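Local atomic coordinates of FACT complex subunit SPT16 (Ashbya gossypii, PDB entry 6A8M), a protein that probably acts within the FACT complex as a histone chaperone that reorganizes nucleosomes during transcription, replication and DNA repair, here represented by its N-terminal, peptidase-like part. Residues Phe9-Arg20 with Met92-Ile102; Ser32-Ala40 with Glu60-Phe69. All coordinates share one frame; numbering follows the deposited sequence.

Interaction 1 of 2, residues Phe9-Arg20 with Met92-Ile102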
loop_
_atom_site.group_PDB
_atom_site.type_symbol
_atom_site.label_atom_id
_atom_site.label_comp_id
_atom_site.label_asym_id
_atom_site.label_seq_id
_atom_site.Cartn_x
_atom_site.Cartn_y
_atom_site.Cartn_z
ATOM N N PHE A 9 -15.450 14.984 -6.873
ATOM C CA PHE A 9 -16.213 15.391 -5.703
ATOM C C PHE A 9 -17.328 14.420 -5.317
ATOM O O PHE A 9 -17.793 14.470 -4.176
ATOM C CB PHE A 9 -16.765 16.806 -5.905
ATOM C CG PHE A 9 -15.975 17.840 -5.174
ATOM C CD1 PHE A 9 -16.226 18.082 -3.831
ATOM C CD2 PHE A 9 -14.931 18.512 -5.796
ATOM C CE1 PHE A 9 -15.473 19.005 -3.121
ATOM C CE2 PHE A 9 -14.174 19.442 -5.095
ATOM C CZ PHE A 9 -14.446 19.686 -3.758
ATOM N N SER A 10 -17.786 13.540 -6.207
ATOM C CA SER A 10 -18.711 12.524 -5.711
ATOM C C SER A 10 -17.960 11.526 -4.843
ATOM O O SER A 10 -18.460 11.084 -3.808
ATOM C CB SER A 10 -19.437 11.823 -6.862
ATOM O OG SER A 10 -18.531 11.254 -7.786
ATOM N N THR A 11 -16.728 11.213 -5.234
ATOM C CA THR A 11 -15.868 10.353 -4.442
ATOM C C THR A 11 -15.486 11.024 -3.123
ATOM O O THR A 11 -15.529 10.395 -2.056
ATOM C CB THR A 11 -14.638 10.012 -5.282
ATOM O OG1 THR A 11 -15.039 9.202 -6.404
ATOM C CG2 THR A 11 -13.657 9.280 -4.484
ATOM N N PHE A 12 -15.131 12.308 -3.183
ATOM C CA PHE A 12 -14.822 13.074 -1.973
ATOM C C PHE A 12 -15.995 13.059 -1.007
ATOM O O PHE A 12 -15.819 12.795 0.182
ATOM C CB PHE A 12 -14.461 14.512 -2.343
ATOM C CG PHE A 12 -14.284 15.423 -1.163
ATOM C CD1 PHE A 12 -13.077 15.475 -0.485
ATOM C CD2 PHE A 12 -15.319 16.245 -0.739
ATOM C CE1 PHE A 12 -12.908 16.322 0.614
ATOM C CE2 PHE A 12 -15.163 17.098 0.354
ATOM C CZ PHE A 12 -13.946 17.133 1.029
ATOM N N GLU A 13 -17.208 13.326 -1.511
ATOM C CA GLU A 13 -18.390 13.356 -0.654
ATOM C C GLU A 13 -18.651 12.000 -0.000
ATOM O O GLU A 13 -18.847 11.909 1.216
ATOM C CB GLU A 13 -19.607 13.807 -1.474
ATOM C CG GLU A 13 -20.883 13.852 -0.660
ATOM C CD GLU A 13 -22.093 14.300 -1.457
ATOM O OE1 GLU A 13 -21.966 15.160 -2.361
ATOM O OE2 GLU A 13 -23.188 13.794 -1.152
ATOM N N ASN A 14 -18.653 10.928 -0.794
ATOM C CA ASN A 14 -18.967 9.608 -0.247
ATOM C C ASN A 14 -17.944 9.176 0.794
ATOM O O ASN A 14 -18.305 8.601 1.829
ATOM C CB ASN A 14 -19.042 8.580 -1.373
ATOM C CG ASN A 14 -20.284 8.739 -2.210
ATOM O OD1 ASN A 14 -21.279 9.320 -1.761
ATOM N ND2 ASN A 14 -20.242 8.232 -3.434
ATOM N N ARG A 15 -16.670 9.469 0.554
ATOM C CA ARG A 15 -15.621 9.001 1.456
ATOM C C ARG A 15 -15.553 9.854 2.715
ATOM O O ARG A 15 -15.359 9.330 3.819
ATOM C CB ARG A 15 -14.277 8.975 0.716
ATOM C CG ARG A 15 -14.288 7.957 -0.435
ATOM C CD ARG A 15 -12.971 7.858 -1.175
ATOM N NE ARG A 15 -13.048 6.929 -2.315
ATOM C CZ ARG A 15 -12.109 6.802 -3.248
ATOM N NH1 ARG A 15 -11.015 7.551 -3.204
ATOM N NH2 ARG A 15 -12.286 5.954 -4.269
ATOM N N LEU A 16 -15.709 11.169 2.564
ATOM C CA LEU A 16 -15.761 12.047 3.730
ATOM C C LEU A 16 -16.961 11.730 4.607
ATOM O O LEU A 16 -16.839 11.681 5.835
ATOM C CB LEU A 16 -15.793 13.512 3.305
ATOM C CG LEU A 16 -15.793 14.485 4.494
ATOM C CD1 LEU A 16 -14.539 14.252 5.347
ATOM C CD2 LEU A 16 -15.851 15.934 4.029
ATOM N N LEU A 17 -18.131 11.488 3.998
ATOM C CA LEU A 17 -19.302 11.132 4.793
ATOM C C LEU A 17 -19.144 9.755 5.433
ATOM O O LEU A 17 -19.563 9.554 6.578
ATOM C CB LEU A 17 -20.565 11.192 3.937
ATOM C CG LEU A 17 -20.967 12.605 3.507
ATOM C CD1 LEU A 17 -22.294 12.564 2.788
ATOM C CD2 LEU A 17 -21.037 13.524 4.712
ATOM N N ALA A 18 -18.511 8.806 4.732
ATOM C CA ALA A 18 -18.216 7.515 5.363
ATOM C C ALA A 18 -17.334 7.685 6.590
ATOM O O ALA A 18 -17.562 7.045 7.623
ATOM C CB ALA A 18 -17.557 6.563 4.368
ATOM N N LEU A 19 -16.337 8.574 6.505
ATOM C CA LEU A 19 -15.465 8.852 7.646
ATOM C C LEU A 19 -16.235 9.485 8.795
ATOM O O LEU A 19 -16.055 9.113 9.961
ATOM C CB LEU A 19 -14.325 9.770 7.197
ATOM C CG LEU A 19 -13.343 10.273 8.249
ATOM C CD1 LEU A 19 -12.576 9.129 8.910
ATOM C CD2 LEU A 19 -12.380 11.245 7.581
ATOM N N ARG A 20 -17.091 10.460 8.483
ATOM C CA ARG A 20 -17.967 11.048 9.490
ATOM C C ARG A 20 -18.809 9.976 10.169
ATOM O O ARG A 20 -18.901 9.926 11.398
ATOM C CB ARG A 20 -18.867 12.096 8.827
ATOM C CG ARG A 20 -19.667 12.955 9.783
ATOM C CD ARG A 20 -21.002 12.352 10.107
ATOM N NE ARG A 20 -21.819 12.182 8.912
ATOM C CZ ARG A 20 -22.929 12.873 8.664
ATOM N NH1 ARG A 20 -23.355 13.787 9.532
ATOM N NH2 ARG A 20 -23.616 12.644 7.551
ATOM N N MET A 92 -21.704 20.607 -2.279
ATOM C CA MET A 92 -21.961 19.643 -1.221
ATOM C C MET A 92 -22.686 20.302 -0.055
ATOM O O MET A 92 -23.657 19.750 0.471
ATOM C CB MET A 92 -20.643 19.020 -0.770
ATOM C CG MET A 92 -20.789 17.790 0.110
ATOM S SD MET A 92 -19.203 16.968 0.359
ATOM C CE MET A 92 -18.394 17.386 -1.158
ATOM N N ASN A 93 -22.247 21.500 0.342
ATOM C CA ASN A 93 -22.893 22.186 1.456
ATOM C C ASN A 93 -24.363 22.464 1.174
ATOM O O ASN A 93 -25.206 22.371 2.076
ATOM C CB ASN A 93 -22.169 23.490 1.766
ATOM C CG ASN A 93 -20.951 23.284 2.615
ATOM O OD1 ASN A 93 -20.734 22.198 3.158
ATOM N ND2 ASN A 93 -20.136 24.336 2.749
ATOM N N LYS A 94 -24.689 22.847 -0.062
ATOM C CA LYS A 94 -26.083 23.136 -0.369
ATOM C C LYS A 94 -26.937 21.886 -0.209
ATOM O O LYS A 94 -28.047 21.946 0.332
ATOM C CB LYS A 94 -26.213 23.709 -1.778
ATOM C CG LYS A 94 -27.655 23.911 -2.215
ATOM C CD LYS A 94 -28.428 24.846 -1.276
ATOM C CE LYS A 94 -28.070 26.311 -1.504
ATOM N NZ LYS A 94 -28.917 27.225 -0.682
ATOM N N LYS A 95 -26.419 20.739 -0.635
ATOM C CA LYS A 95 -27.178 19.497 -0.509
ATOM C C LYS A 95 -27.331 19.081 0.947
ATOM O O LYS A 95 -28.415 18.658 1.365
ATOM C CB LYS A 95 -26.500 18.382 -1.299
ATOM C CG LYS A 95 -27.228 17.066 -1.176
ATOM C CD LYS A 95 -26.892 16.138 -2.313
ATOM C CE LYS A 95 -25.504 15.597 -2.160
ATOM N NZ LYS A 95 -25.424 14.226 -2.745
ATOM N N LEU A 96 -26.261 19.189 1.732
ATOM C CA LEU A 96 -26.239 18.714 3.114
ATOM C C LEU A 96 -26.485 19.842 4.102
ATOM O O LEU A 96 -25.927 19.852 5.202
ATOM C CB LEU A 96 -24.914 18.016 3.401
ATOM C CG LEU A 96 -24.579 16.919 2.389
ATOM C CD1 LEU A 96 -23.183 16.357 2.604
ATOM C CD2 LEU A 96 -25.627 15.817 2.453
ATOM N N GLU A 97 -27.350 20.791 3.733
ATOM C CA GLU A 97 -27.474 22.037 4.485
ATOM C C GLU A 97 -27.879 21.806 5.935
ATOM O O GLU A 97 -27.462 22.559 6.820
ATOM C CB GLU A 97 -28.478 22.963 3.793
ATOM C CG GLU A 97 -28.069 24.432 3.751
ATOM C CD GLU A 97 -28.990 25.267 2.870
ATOM O OE1 GLU A 97 -30.204 24.974 2.832
ATOM O OE2 GLU A 97 -28.495 26.206 2.207
ATOM N N ASN A 98 -28.683 20.780 6.209
ATOM C CA ASN A 98 -29.161 20.529 7.564
ATOM C C ASN A 98 -28.527 19.284 8.185
ATOM O O ASN A 98 -29.121 18.645 9.055
ATOM C CB ASN A 98 -30.685 20.419 7.575
ATOM N N THR A 99 -27.317 18.930 7.764
ATOM C CA THR A 99 -26.685 17.720 8.276
ATOM C C THR A 99 -25.182 17.895 8.456
ATOM O O THR A 99 -24.622 17.487 9.479
ATOM C CB THR A 99 -26.949 16.536 7.345
ATOM O OG1 THR A 99 -26.756 16.940 5.984
ATOM C CG2 THR A 99 -28.369 16.000 7.511
ATOM N N PHE A 100 -24.522 18.511 7.479
ATOM C CA PHE A 100 -23.069 18.476 7.423
ATOM C C PHE A 100 -22.580 19.690 6.652
ATOM O O PHE A 100 -22.996 19.907 5.509
ATOM C CB PHE A 100 -22.603 17.183 6.753
ATOM C CG PHE A 100 -21.147 16.908 6.896
ATOM C CD1 PHE A 100 -20.639 16.388 8.075
ATOM C CD2 PHE A 100 -20.280 17.128 5.842
ATOM C CE1 PHE A 100 -19.305 16.112 8.207
ATOM C CE2 PHE A 100 -18.927 16.851 5.973
ATOM C CZ PHE A 100 -18.442 16.336 7.157
ATOM N N LYS A 101 -21.689 20.467 7.260
ATOM C CA LYS A 101 -21.233 21.721 6.671
ATOM C C LYS A 101 -19.714 21.736 6.638
ATOM O O LYS A 101 -19.069 21.660 7.690
ATOM C CB LYS A 101 -21.761 22.913 7.468
ATOM C CG LYS A 101 -21.406 24.261 6.877
ATOM C CD LYS A 101 -21.657 25.374 7.881
ATOM C CE LYS A 101 -21.516 26.722 7.212
ATOM N NZ LYS A 101 -20.405 26.690 6.217
ATOM N N ILE A 102 -19.148 21.854 5.443
ATOM C CA ILE A 102 -17.700 21.973 5.276
ATOM C C ILE A 102 -17.346 23.448 5.257
ATOM O O ILE A 102 -17.947 24.224 4.507
ATOM C CB ILE A 102 -17.237 21.296 3.978
ATOM C CG1 ILE A 102 -17.582 19.809 3.969
ATOM C CG2 ILE A 102 -15.729 21.509 3.751
ATOM C CD1 ILE A 102 -17.382 19.177 2.587
#
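Met-92 against Phe-12 and Phe-100 beneath Leu-17 join helix 9-22 to the end of helix 79-95 and the turn into edge strand 101-106, a helix-on-sheet layer of the SPT16 N-terminal lobe. The Met-92 side chain runs antiparallel to that of Glu-13, SD against its CB and CG, and its bend at chi3 (-30°) brings CE to the rims of two rings, 3.5 Å from Phe-9 CD1 and 3.3 Å from Phe-12 CD2. Its sulfur also lies at the Phe-12 edge, a Met-aromatic contact. On the outer side Glu-13 extends fully, its CG anti to the backbone N (chi1 179°), and offers the syn lone pair of OE2 to Lys-95 NZ in a 2.8 Å salt bridge. Were an alanine to replace Glu-13, the Lys-95 ammonium would probably lose this mate and the Met-92 thioether the CG packed beside it. Farther along, Leu-16 CD2 meets the Phe-100 ring at its edge and Ile-102 CD1 tip to tip, while Leu-17 splits its methyls: CD1 reaches Leu-96 CD1 at 3.9 Å, and CD2 makes a CH-pi contact over one Phe-100 face. Arg-20, bent at chi2 and chi3, has NH1 bonded to Lys-70 O, and its CG lies 3.5 Å from Phe-100 CE1.

Interaction 2 of 2, residues Ser32-Ala40 with Glu60-Phe69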
loop_
_atom_site.group_PDB
_atom_site.type_symbol
_atom_site.label_atom_id
_atom_site.label_comp_id
_atom_site.label_asym_id
_atom_site.label_seq_id
_atom_site.Cartn_x
_atom_site.Cartn_y
_atom_site.Cartn_z
ATOM N N SER A 32 -14.029 13.846 17.697
ATOM C CA SER A 32 -13.644 14.614 16.520
ATOM C C SER A 32 -12.308 14.053 16.055
ATOM O O SER A 32 -11.650 13.317 16.786
ATOM C CB SER A 32 -13.525 16.111 16.818
ATOM O OG SER A 32 -12.520 16.391 17.789
ATOM N N LEU A 33 -11.915 14.418 14.835
ATOM C CA LEU A 33 -10.661 13.988 14.229
ATOM C C LEU A 33 -9.893 15.225 13.800
ATOM O O LEU A 33 -10.500 16.184 13.316
ATOM C CB LEU A 33 -10.900 13.108 13.004
ATOM C CG LEU A 33 -11.790 11.880 13.170
ATOM C CD1 LEU A 33 -11.904 11.135 11.868
ATOM C CD2 LEU A 33 -11.210 10.981 14.279
ATOM N N VAL A 34 -8.567 15.211 13.963
ATOM C CA VAL A 34 -7.712 16.262 13.410
ATOM C C VAL A 34 -6.514 15.631 12.699
ATOM O O VAL A 34 -5.767 14.856 13.307
ATOM C CB VAL A 34 -7.219 17.245 14.487
ATOM C CG1 VAL A 34 -6.402 18.344 13.824
ATOM C CG2 VAL A 34 -8.406 17.851 15.285
ATOM N N PHE A 35 -6.318 15.995 11.426
ATOM C CA PHE A 35 -5.195 15.532 10.616
ATOM C C PHE A 35 -4.451 16.746 10.077
ATOM O O PHE A 35 -5.074 17.645 9.503
ATOM C CB PHE A 35 -5.673 14.654 9.453
ATOM C CG PHE A 35 -6.487 13.473 9.901
ATOM C CD1 PHE A 35 -5.850 12.334 10.342
ATOM C CD2 PHE A 35 -7.865 13.517 9.899
ATOM C CE1 PHE A 35 -6.577 11.236 10.773
ATOM C CE2 PHE A 35 -8.611 12.419 10.334
ATOM C CZ PHE A 35 -7.961 11.279 10.772
ATOM N N ILE A 36 -3.126 16.761 10.237
ATOM C CA ILE A 36 -2.324 17.927 9.876
ATOM C C ILE A 36 -1.220 17.469 8.946
ATOM O O ILE A 36 -0.364 16.669 9.343
ATOM C CB ILE A 36 -1.726 18.641 11.102
ATOM C CG1 ILE A 36 -2.741 18.715 12.248
ATOM C CG2 ILE A 36 -1.244 20.037 10.709
ATOM C CD1 ILE A 36 -2.687 17.523 13.182
ATOM N N LEU A 37 -1.211 17.998 7.729
ATOM C CA LEU A 37 -0.181 17.664 6.759
ATOM C C LEU A 37 0.751 18.864 6.663
ATOM O O LEU A 37 0.305 19.974 6.368
ATOM C CB LEU A 37 -0.800 17.324 5.400
ATOM C CG LEU A 37 -0.041 16.212 4.653
ATOM C CD1 LEU A 37 -0.925 15.581 3.625
ATOM C CD2 LEU A 37 1.272 16.727 4.031
ATOM N N GLY A 38 2.034 18.652 6.937
ATOM C CA GLY A 38 2.968 19.747 6.793
ATOM C C GLY A 38 3.572 19.777 5.403
ATOM O O GLY A 38 2.850 19.688 4.408
ATOM N N SER A 39 4.893 19.884 5.311
ATOM C CA SER A 39 5.525 19.840 4.003
ATOM C C SER A 39 5.538 18.409 3.481
ATOM O O SER A 39 5.646 17.443 4.245
ATOM C CB SER A 39 6.952 20.398 4.076
ATOM O OG SER A 39 6.930 21.776 4.429
ATOM N N ALA A 40 5.434 18.275 2.163
ATOM C CA ALA A 40 5.458 16.948 1.561
ATOM C C ALA A 40 6.792 16.272 1.835
ATOM O O ALA A 40 7.848 16.913 1.846
ATOM C CB ALA A 40 5.203 17.038 0.058
ATOM N N GLU A 60 -2.195 14.651 -2.467
ATOM C CA GLU A 60 -1.723 15.179 -1.196
ATOM C C GLU A 60 -1.782 16.709 -1.245
ATOM O O GLU A 60 -1.352 17.327 -2.227
ATOM C CB GLU A 60 -0.307 14.670 -0.908
ATOM C CG GLU A 60 0.228 15.083 0.440
ATOM C CD GLU A 60 1.679 14.698 0.678
ATOM O OE1 GLU A 60 2.572 15.176 -0.061
ATOM O OE2 GLU A 60 1.930 13.942 1.625
ATOM N N PHE A 61 -2.366 17.322 -0.210
ATOM C CA PHE A 61 -2.425 18.778 -0.093
ATOM C C PHE A 61 -1.475 19.194 1.015
ATOM O O PHE A 61 -1.823 19.089 2.204
ATOM C CB PHE A 61 -3.851 19.267 0.215
ATOM C CG PHE A 61 -4.735 19.480 -1.005
ATOM C CD1 PHE A 61 -4.726 18.591 -2.069
ATOM C CD2 PHE A 61 -5.616 20.547 -1.046
ATOM C CE1 PHE A 61 -5.553 18.801 -3.183
ATOM C CE2 PHE A 61 -6.453 20.759 -2.144
ATOM C CZ PHE A 61 -6.422 19.884 -3.209
ATOM N N PRO A 62 -0.256 19.617 0.704
ATOM C CA PRO A 62 0.667 20.008 1.770
ATOM C C PRO A 62 0.151 21.215 2.539
ATOM O O PRO A 62 -0.723 21.957 2.077
ATOM C CB PRO A 62 1.961 20.341 1.019
ATOM C CG PRO A 62 1.876 19.514 -0.208
ATOM C CD PRO A 62 0.422 19.571 -0.603
ATOM N N THR A 63 0.702 21.384 3.743
ATOM C CA THR A 63 0.432 22.562 4.566
ATOM C C THR A 63 -1.072 22.784 4.742
ATOM O O THR A 63 -1.609 23.851 4.447
ATOM C CB THR A 63 1.105 23.787 3.941
ATOM O OG1 THR A 63 2.449 23.442 3.584
ATOM C CG2 THR A 63 1.160 24.919 4.912
ATOM N N THR A 64 -1.761 21.731 5.174
ATOM C CA THR A 64 -3.215 21.687 5.196
ATOM C C THR A 64 -3.669 20.937 6.433
ATOM O O THR A 64 -3.087 19.909 6.779
ATOM C CB THR A 64 -3.766 20.981 3.945
ATOM O OG1 THR A 64 -3.469 21.778 2.801
ATOM C CG2 THR A 64 -5.272 20.757 4.037
ATOM N N LEU A 65 -4.697 21.460 7.091
ATOM C CA LEU A 65 -5.324 20.788 8.215
ATOM C C LEU A 65 -6.750 20.405 7.835
ATOM O O LEU A 65 -7.488 21.202 7.252
ATOM C CB LEU A 65 -5.319 21.693 9.448
ATOM C CG LEU A 65 -5.877 21.092 10.739
ATOM C CD1 LEU A 65 -5.237 21.795 11.942
ATOM C CD2 LEU A 65 -7.381 21.220 10.801
ATOM N N ILE A 66 -7.151 19.195 8.202
ATOM C CA ILE A 66 -8.512 18.726 8.028
ATOM C C ILE A 66 -8.995 18.216 9.378
ATOM O O ILE A 66 -8.364 17.335 9.967
ATOM C CB ILE A 66 -8.608 17.606 6.977
ATOM C CG1 ILE A 66 -8.009 18.061 5.641
ATOM C CG2 ILE A 66 -10.058 17.091 6.861
ATOM C CD1 ILE A 66 -7.889 16.926 4.584
ATOM N N ALA A 67 -10.105 18.753 9.859
ATOM C CA ALA A 67 -10.721 18.275 11.087
ATOM C C ALA A 67 -12.148 17.854 10.792
ATOM O O ALA A 67 -12.841 18.510 10.011
ATOM C CB ALA A 67 -10.702 19.339 12.180
ATOM N N VAL A 68 -12.580 16.755 11.413
ATOM C CA VAL A 68 -13.876 16.149 11.109
ATOM C C VAL A 68 -14.705 16.075 12.383
ATOM O O VAL A 68 -14.188 15.727 13.449
ATOM C CB VAL A 68 -13.731 14.737 10.497
ATOM C CG1 VAL A 68 -15.079 14.274 10.005
ATOM C CG2 VAL A 68 -12.695 14.731 9.327
ATOM N N PHE A 69 -15.995 16.401 12.261
ATOM C CA PHE A 69 -16.948 16.408 13.367
ATOM C C PHE A 69 -18.248 15.760 12.901
ATOM O O PHE A 69 -18.457 15.538 11.705
ATOM C CB PHE A 69 -17.239 17.837 13.853
ATOM C CG PHE A 69 -16.013 18.653 14.117
ATOM C CD1 PHE A 69 -15.383 19.346 13.096
ATOM C CD2 PHE A 69 -15.501 18.751 15.401
ATOM C CE1 PHE A 69 -14.243 20.089 13.348
ATOM C CE2 PHE A 69 -14.378 19.498 15.654
ATOM C CZ PHE A 69 -13.745 20.165 14.636
HETATM O O HOH W 1 -4.584 17.461 6.820
HETATM O O HOH W 2 4.272 23.634 5.352
#
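An antiparallel strand pair, 32-37 with 64-68, forms the middle of the mixed sheet of the N-terminal lobe and ends in a G1 beta bulge, where Thr-63 and Thr-64 both face Leu-37. Leu-33 with Val-68, Phe-35 with Ile-66 and Leu-37 with Thr-64 are the hydrogen-bonded pairs, each joined in both directions. The bond from Phe-35 N to Ile-66 O is 2.8 Å long and that from Leu-37 N to Thr-64 O is nearly straight at 171°. At the bulge, Thr-63 N donates to Gly-38 O at 2.8 Å, approaching from above the carbonyl plane. A water gives one hydrogen bond to Phe-35 O and another to Thr-64 O, linking two acceptors of facing strands.

Val-34, Ile-36, Leu-65 and Ala-67 share one face of the sheet. Leu-65 swings its CG away from the backbone N (chi1 -177°), which places CD1 4.1 Å from Val-34 CG1 and 4.0 Å from Ile-36 CG1; helices 113-128 and 143-158 pack on this side. Phe-35, Leu-37 and Ile-66 turn to the other face, against helix 48-57. Near the bulge Leu-37 lies roughly perpendicular to the Glu-60 side chain, its CD1 3.4 Å from Glu-60 CG, while Glu-60 OE2 is hydrogen-bonded to Thr-50 OG1. The paired residues thus satisfy each other's backbone, neighbouring strands meet that of Val-34, Leu-65 and Ala-67 (Gly-133, Ile-76, Val-74), and apolar branches go to the helices on both faces.

Both contacts belong to the alpha/beta N-terminal lobe, with helices packed on its mixed sheet; their centres are about 17 Å apart, and interaction 2 is nested within the chain loop that interaction 1 closes. Interaction 2 is the buried one, in the middle of the sheet, and is held chiefly by regular backbone hydrogen bonds. Interaction 1 is only partly buried, at edge strand 101-106; no backbone hydrogen bond joins its segments, and side chains do the work, with an apolar interior and an ion pair toward solvent. Helix 9-22 leads along the chain into strand 32-37 and connects the two: Leu-19 CD1 packs 3.6 Å from Leu-33 CD1, and Arg-20 CG lies 3.4 Å from Phe-69 O.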